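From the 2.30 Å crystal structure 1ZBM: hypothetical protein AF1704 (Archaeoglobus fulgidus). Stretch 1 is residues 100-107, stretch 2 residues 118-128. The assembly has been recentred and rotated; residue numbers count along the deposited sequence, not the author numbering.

Stretch 1 100-107: SLDGKRIA
Stretch 2, residues 118-128: LLKLAVEDFEP

The apolar centre of the contact gathers around Ile106. Its chi1 is m and its chi2 is t, and this carries CD1 to 3.9 Å from CD1 of Phe126. The same Ile106 CD1 lies 4.2 Å from CD2 of Leu119, whose rotamer is t, p. Ile106 loses more surface to the other stretch than any other residue, 79 Å². Phe126 has chi1 p and chi2 88°. Leu101, with chi1 m and chi2 t, points toward the second stretch and extends this apolar layer. Its CD1 is 4.4 Å from CG2 of Val123, which has chi1 t and also points toward its partner.

The helix of stretch 2 enters from earlier in the chain and runs through Ala122. Val123 N donates to Leu119 O at 2.8 Å, but Val123 itself leaves helical geometry at phi/psi -126/102. A short loop then leads into the strand at Glu127 and Pro128. On stretch 1, a type II turn spans Leu101 to Lys104 and is closed by Lys104 N to Leu101 O at 3.1 Å. Gly103 takes phi/psi 81/-9, and positive phi favours glycine. The strand follows from Arg105 to Ala107.

The two strands are parallel. Arg105 pairs with Glu127 at a CA-CA distance of 4.5 Å, and Ile106 pairs with Pro128 at a CA-CA distance of 5.1 Å. Side chains of Arg105 and Glu127 share one face of the sheet; those of Ile106 and Pro128 share the other. Glu127 bonds through both its backbone polar atoms. Its N donates to Lys104 O at 2.8 Å, nearly straight at 172°. Its O accepts from Ile106 N at 2.8 Å, with a more bent angle of 146°. Pro128 CA makes a CA-H...O contact of 3.4 Å with Ile106 O. A similar contact joins Arg105 CA to Glu127 O at 3.3 Å. Before the strands, Gly103 N donates to Asp125 O at 3.0 Å and 163°, tying the turn to the loop.

The polar edge belongs to Arg105 and Glu127. Arg105 has chi1 m, chi2 t, chi3 p and chi4 -94°. Glu127 has chi1 m, chi2 t and chi3 180°. Opposite charges meet in a long salt bridge, 3.9 Å from Arg105 NE to Glu127 OE2. The carboxylate oxygen lies at the guanidinium edge, near its plane. Glu127 OE2 is closer to Arg105 CG, at 3.1 Å. Arg105 NH1 is hydrogen-bonded elsewhere in the structure.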

ATOM      1  N   SER A 100      20.527  14.457   7.792  1.00 31.69           N
ATOM      2  CA  SER A 100      19.334  15.170   8.235  1.00 31.90           C
ATOM      3  C   SER A 100      18.180  15.120   7.234  1.00 31.64           C
ATOM      4  O   SER A 100      17.016  15.226   7.626  1.00 33.77           O
ATOM      5  CB  SER A 100      19.668  16.633   8.555  1.00 32.83           C
ATOM      6  OG  SER A 100      19.965  17.365   7.378  1.00 34.99           O
ATOM      7  N   LEU A 101      18.506  14.965   5.954  1.00 27.97           N
ATOM      8  CA  LEU A 101      17.518  14.899   4.874  1.00 26.05           C
ATOM      9  C   LEU A 101      17.088  16.255   4.321  1.00 26.26           C
ATOM     10  O   LEU A 101      16.580  16.341   3.201  1.00 25.46           O
ATOM     11  CB  LEU A 101      16.268  14.119   5.306  1.00 21.18           C
ATOM     12  CG  LEU A 101      16.363  12.586   5.429  1.00 19.21           C
ATOM     13  CD1 LEU A 101      15.010  12.012   5.865  1.00 14.80           C
ATOM     14  CD2 LEU A 101      16.790  11.995   4.103  1.00 12.25           C
ATOM     15  N   ASP A 102      17.282  17.318   5.096  1.00 28.19           N
ATOM     16  CA  ASP A 102      16.899  18.649   4.631  1.00 29.93           C
ATOM     17  C   ASP A 102      17.794  19.105   3.478  1.00 29.21           C
ATOM     18  O   ASP A 102      19.020  19.125   3.595  1.00 28.94           O
ATOM     19  CB  ASP A 102      16.949  19.645   5.794  1.00 34.65           C
ATOM     20  CG  ASP A 102      15.901  19.344   6.859  1.00 37.55           C
ATOM     21  OD1 ASP A 102      16.087  18.376   7.630  1.00 37.80           O
ATOM     22  OD2 ASP A 102      14.878  20.068   6.912  1.00 40.51           O
ATOM     23  N   GLY A 103      17.166  19.464   2.363  1.00 27.73           N
ATOM     24  CA  GLY A 103      17.908  19.901   1.192  1.00 27.66           C
ATOM     25  C   GLY A 103      18.463  18.747   0.367  1.00 26.78           C
ATOM     26  O   GLY A 103      18.953  18.944  -0.744  1.00 27.53           O
ATOM     27  N   LYS A 104      18.367  17.535   0.904  1.00 25.50           N
ATOM     28  CA  LYS A 104      18.881  16.343   0.233  1.00 22.36           C
ATOM     29  C   LYS A 104      18.015  15.845  -0.929  1.00 22.15           C
ATOM     30  O   LYS A 104      16.839  16.209  -1.057  1.00 19.66           O
ATOM     31  CB  LYS A 104      19.049  15.219   1.252  1.00 21.54           C
ATOM     32  CG  LYS A 104      20.031  15.526   2.374  1.00 23.55           C
ATOM     33  CD  LYS A 104      21.441  15.758   1.848  1.00 24.20           C
ATOM     34  CE  LYS A 104      22.455  15.819   2.988  1.00 23.64           C
ATOM     35  NZ  LYS A 104      22.070  16.820   4.014  1.00 25.52           N
ATOM     36  N   ARG A 105      18.614  15.016  -1.783  1.00 21.30           N
ATOM     37  CA  ARG A 105      17.908  14.447  -2.928  1.00 21.95           C
ATOM     38  C   ARG A 105      17.451  13.041  -2.558  1.00 20.27           C
ATOM     39  O   ARG A 105      18.269  12.145  -2.387  1.00 20.78           O
ATOM     40  CB  ARG A 105      18.827  14.431  -4.158  1.00 23.37           C
ATOM     41  CG  ARG A 105      19.124  15.833  -4.679  1.00 25.81           C
ATOM     42  CD  ARG A 105      20.170  15.859  -5.787  1.00 29.41           C
ATOM     43  NE  ARG A 105      19.795  15.036  -6.937  1.00 31.09           N
ATOM     44  CZ  ARG A 105      20.178  13.776  -7.107  1.00 31.69           C
ATOM     45  NH1 ARG A 105      20.954  13.192  -6.202  1.00 32.13           N
ATOM     46  NH2 ARG A 105      19.785  13.102  -8.180  1.00 30.37           N
ATOM     47  N   ILE A 106      16.139  12.853  -2.424  1.00 18.94           N
ATOM     48  CA  ILE A 106      15.598  11.552  -2.035  1.00 16.92           C
ATOM     49  C   ILE A 106      14.790  10.856  -3.119  1.00 16.86           C
ATOM     50  O   ILE A 106      13.823  11.420  -3.659  1.00 15.89           O
ATOM     51  CB  ILE A 106      14.688  11.666  -0.791  1.00 17.57           C
ATOM     52  CG1 ILE A 106      15.366  12.524   0.284  1.00 18.43           C
ATOM     53  CG2 ILE A 106      14.382  10.281  -0.246  1.00 13.11           C
ATOM     54  CD1 ILE A 106      14.486  12.812   1.486  1.00 18.99           C
ATOM     55  N   ALA A 107      15.188   9.625  -3.430  1.00 15.26           N
ATOM     56  CA  ALA A 107      14.485   8.827  -4.433  1.00 17.59           C
ATOM     57  C   ALA A 107      13.140   8.406  -3.841  1.00 16.75           C
ATOM     58  O   ALA A 107      13.075   7.956  -2.702  1.00 17.17           O
ATOM     59  CB  ALA A 107      15.312   7.588  -4.807  1.00 15.24           C
ATOM     60  N   LEU A 118       3.584  11.532   3.475  1.00 16.83           N
ATOM     61  CA  LEU A 118       4.201  11.560   4.805  1.00 16.73           C
ATOM     62  C   LEU A 118       5.568  12.259   4.788  1.00 16.14           C
ATOM     63  O   LEU A 118       5.855  13.104   5.643  1.00 16.45           O
ATOM     64  CB  LEU A 118       4.360  10.136   5.359  1.00 15.06           C
ATOM     65  CG  LEU A 118       3.093   9.416   5.815  1.00 15.24           C
ATOM     66  CD1 LEU A 118       3.358   7.920   6.020  1.00 14.76           C
ATOM     67  CD2 LEU A 118       2.595  10.050   7.080  1.00 12.62           C
ATOM     68  N   LEU A 119       6.408  11.900   3.823  1.00 15.38           N
ATOM     69  CA  LEU A 119       7.723  12.505   3.707  1.00 16.33           C
ATOM     70  C   LEU A 119       7.574  14.015   3.528  1.00 18.69           C
ATOM     71  O   LEU A 119       8.225  14.796   4.220  1.00 20.31           O
ATOM     72  CB  LEU A 119       8.484  11.902   2.519  1.00 14.63           C
ATOM     73  CG  LEU A 119       9.900  12.438   2.218  1.00 13.02           C
ATOM     74  CD1 LEU A 119      10.804  12.195   3.413  1.00 10.91           C
ATOM     75  CD2 LEU A 119      10.471  11.751   0.976  1.00 12.82           C
ATOM     76  N   LYS A 120       6.703  14.421   2.607  1.00 19.15           N
ATOM     77  CA  LYS A 120       6.455  15.832   2.341  1.00 20.44           C
ATOM     78  C   LYS A 120       5.931  16.573   3.572  1.00 21.62           C
ATOM     79  O   LYS A 120       5.996  17.796   3.629  1.00 23.55           O
ATOM     80  CB  LYS A 120       5.472  15.968   1.171  1.00 22.74           C
ATOM     81  CG  LYS A 120       6.049  15.491  -0.173  1.00 23.65           C
ATOM     82  CD  LYS A 120       4.967  15.020  -1.130  1.00 24.64           C
ATOM     83  CE  LYS A 120       4.021  16.143  -1.498  1.00 25.96           C
ATOM     84  NZ  LYS A 120       2.802  15.607  -2.176  1.00 27.31           N
ATOM     85  N   LEU A 121       5.412  15.835   4.551  1.00 21.31           N
ATOM     86  CA  LEU A 121       4.909  16.438   5.785  1.00 20.22           C
ATOM     87  C   LEU A 121       5.990  16.486   6.855  1.00 19.35           C
ATOM     88  O   LEU A 121       5.991  17.368   7.700  1.00 20.70           O
ATOM     89  CB  LEU A 121       3.728  15.637   6.332  1.00 20.17           C
ATOM     90  CG  LEU A 121       2.380  15.761   5.625  1.00 19.08           C
ATOM     91  CD1 LEU A 121       1.471  14.671   6.134  1.00 18.55           C
ATOM     92  CD2 LEU A 121       1.774  17.140   5.886  1.00 20.16           C
ATOM     93  N   ALA A 122       6.906  15.527   6.828  1.00 20.24           N
ATOM     94  CA  ALA A 122       7.969  15.479   7.828  1.00 19.40           C
ATOM     95  C   ALA A 122       9.156  16.364   7.446  1.00 19.34           C
ATOM     96  O   ALA A 122       9.804  16.932   8.317  1.00 19.40           O
ATOM     97  CB  ALA A 122       8.427  14.032   8.025  1.00 17.96           C
ATOM     98  N   VAL A 123       9.437  16.462   6.146  1.00 21.66           N
ATOM     99  CA  VAL A 123      10.542  17.270   5.617  1.00 21.68           C
ATOM    100  C   VAL A 123       9.924  18.194   4.571  1.00 25.18           C
ATOM    101  O   VAL A 123       9.628  17.764   3.457  1.00 25.75           O
ATOM    102  CB  VAL A 123      11.611  16.377   4.943  1.00 21.28           C
ATOM    103  CG1 VAL A 123      12.901  17.158   4.720  1.00 18.27           C
ATOM    104  CG2 VAL A 123      11.874  15.146   5.797  1.00 17.86           C
ATOM    105  N   GLU A 124       9.719  19.459   4.933  1.00 28.35           N
ATOM    106  CA  GLU A 124       9.091  20.415   4.027  1.00 31.15           C
ATOM    107  C   GLU A 124      10.018  21.104   3.049  1.00 31.06           C
ATOM    108  O   GLU A 124       9.680  22.151   2.497  1.00 34.91           O
ATOM    109  CB  GLU A 124       8.322  21.460   4.834  1.00 32.81           C
ATOM    110  CG  GLU A 124       9.021  21.897   6.096  1.00 35.51           C
ATOM    111  CD  GLU A 124       8.088  22.646   7.008  1.00 37.80           C
ATOM    112  OE1 GLU A 124       7.004  22.095   7.312  1.00 40.15           O
ATOM    113  OE2 GLU A 124       8.432  23.776   7.422  1.00 37.45           O
ATOM    114  N   ASP A 125      11.182  20.513   2.824  1.00 31.31           N
ATOM    115  CA  ASP A 125      12.142  21.087   1.898  1.00 30.99           C
ATOM    116  C   ASP A 125      13.226  20.100   1.508  1.00 29.98           C
ATOM    117  O   ASP A 125      14.227  19.955   2.199  1.00 31.31           O
ATOM    118  CB  ASP A 125      12.759  22.350   2.503  1.00 34.39           C
ATOM    119  CG  ASP A 125      12.225  23.619   1.858  1.00 36.88           C
ATOM    120  OD1 ASP A 125      12.375  24.705   2.465  1.00 39.38           O
ATOM    121  OD2 ASP A 125      11.668  23.532   0.733  1.00 38.19           O
ATOM    122  N   PHE A 126      13.017  19.414   0.394  1.00 27.73           N
ATOM    123  CA  PHE A 126      13.991  18.449  -0.085  1.00 28.02           C
ATOM    124  C   PHE A 126      13.755  18.242  -1.574  1.00 27.82           C
ATOM    125  O   PHE A 126      12.823  18.816  -2.136  1.00 27.84           O
ATOM    126  CB  PHE A 126      13.850  17.126   0.689  1.00 27.81           C
ATOM    127  CG  PHE A 126      12.587  16.374   0.385  1.00 27.50           C
ATOM    128  CD1 PHE A 126      12.541  15.471  -0.671  1.00 24.89           C
ATOM    129  CD2 PHE A 126      11.430  16.598   1.129  1.00 28.55           C
ATOM    130  CE1 PHE A 126      11.364  14.803  -0.987  1.00 27.83           C
ATOM    131  CE2 PHE A 126      10.243  15.934   0.820  1.00 30.20           C
ATOM    132  CZ  PHE A 126      10.206  15.033  -0.241  1.00 27.68           C
ATOM    133  N   GLU A 127      14.596  17.445  -2.221  1.00 28.91           N
ATOM    134  CA  GLU A 127      14.421  17.205  -3.648  1.00 30.34           C
ATOM    135  C   GLU A 127      13.988  15.783  -3.931  1.00 29.81           C
ATOM    136  O   GLU A 127      14.795  14.856  -3.884  1.00 29.82           O
ATOM    137  CB  GLU A 127      15.704  17.496  -4.423  1.00 32.58           C
ATOM    138  CG  GLU A 127      16.120  18.947  -4.412  1.00 38.25           C
ATOM    139  CD  GLU A 127      17.298  19.222  -5.320  1.00 42.41           C
ATOM    140  OE1 GLU A 127      17.730  20.395  -5.383  1.00 45.19           O
ATOM    141  OE2 GLU A 127      17.798  18.277  -5.979  1.00 45.59           O
ATOM    142  N   PRO A 128      12.695  15.594  -4.224  1.00 29.63           N
ATOM    143  CA  PRO A 128      12.131  14.279  -4.525  1.00 28.89           C
ATOM    144  C   PRO A 128      12.519  13.858  -5.941  1.00 29.08           C
ATOM    145  O   PRO A 128      12.262  14.580  -6.900  1.00 29.04           O
ATOM    146  CB  PRO A 128      10.631  14.508  -4.358  1.00 30.47           C
ATOM    147  CG  PRO A 128      10.465  15.934  -4.792  1.00 29.64           C
ATOM    148  CD  PRO A 128      11.644  16.628  -4.165  1.00 28.19           C
TER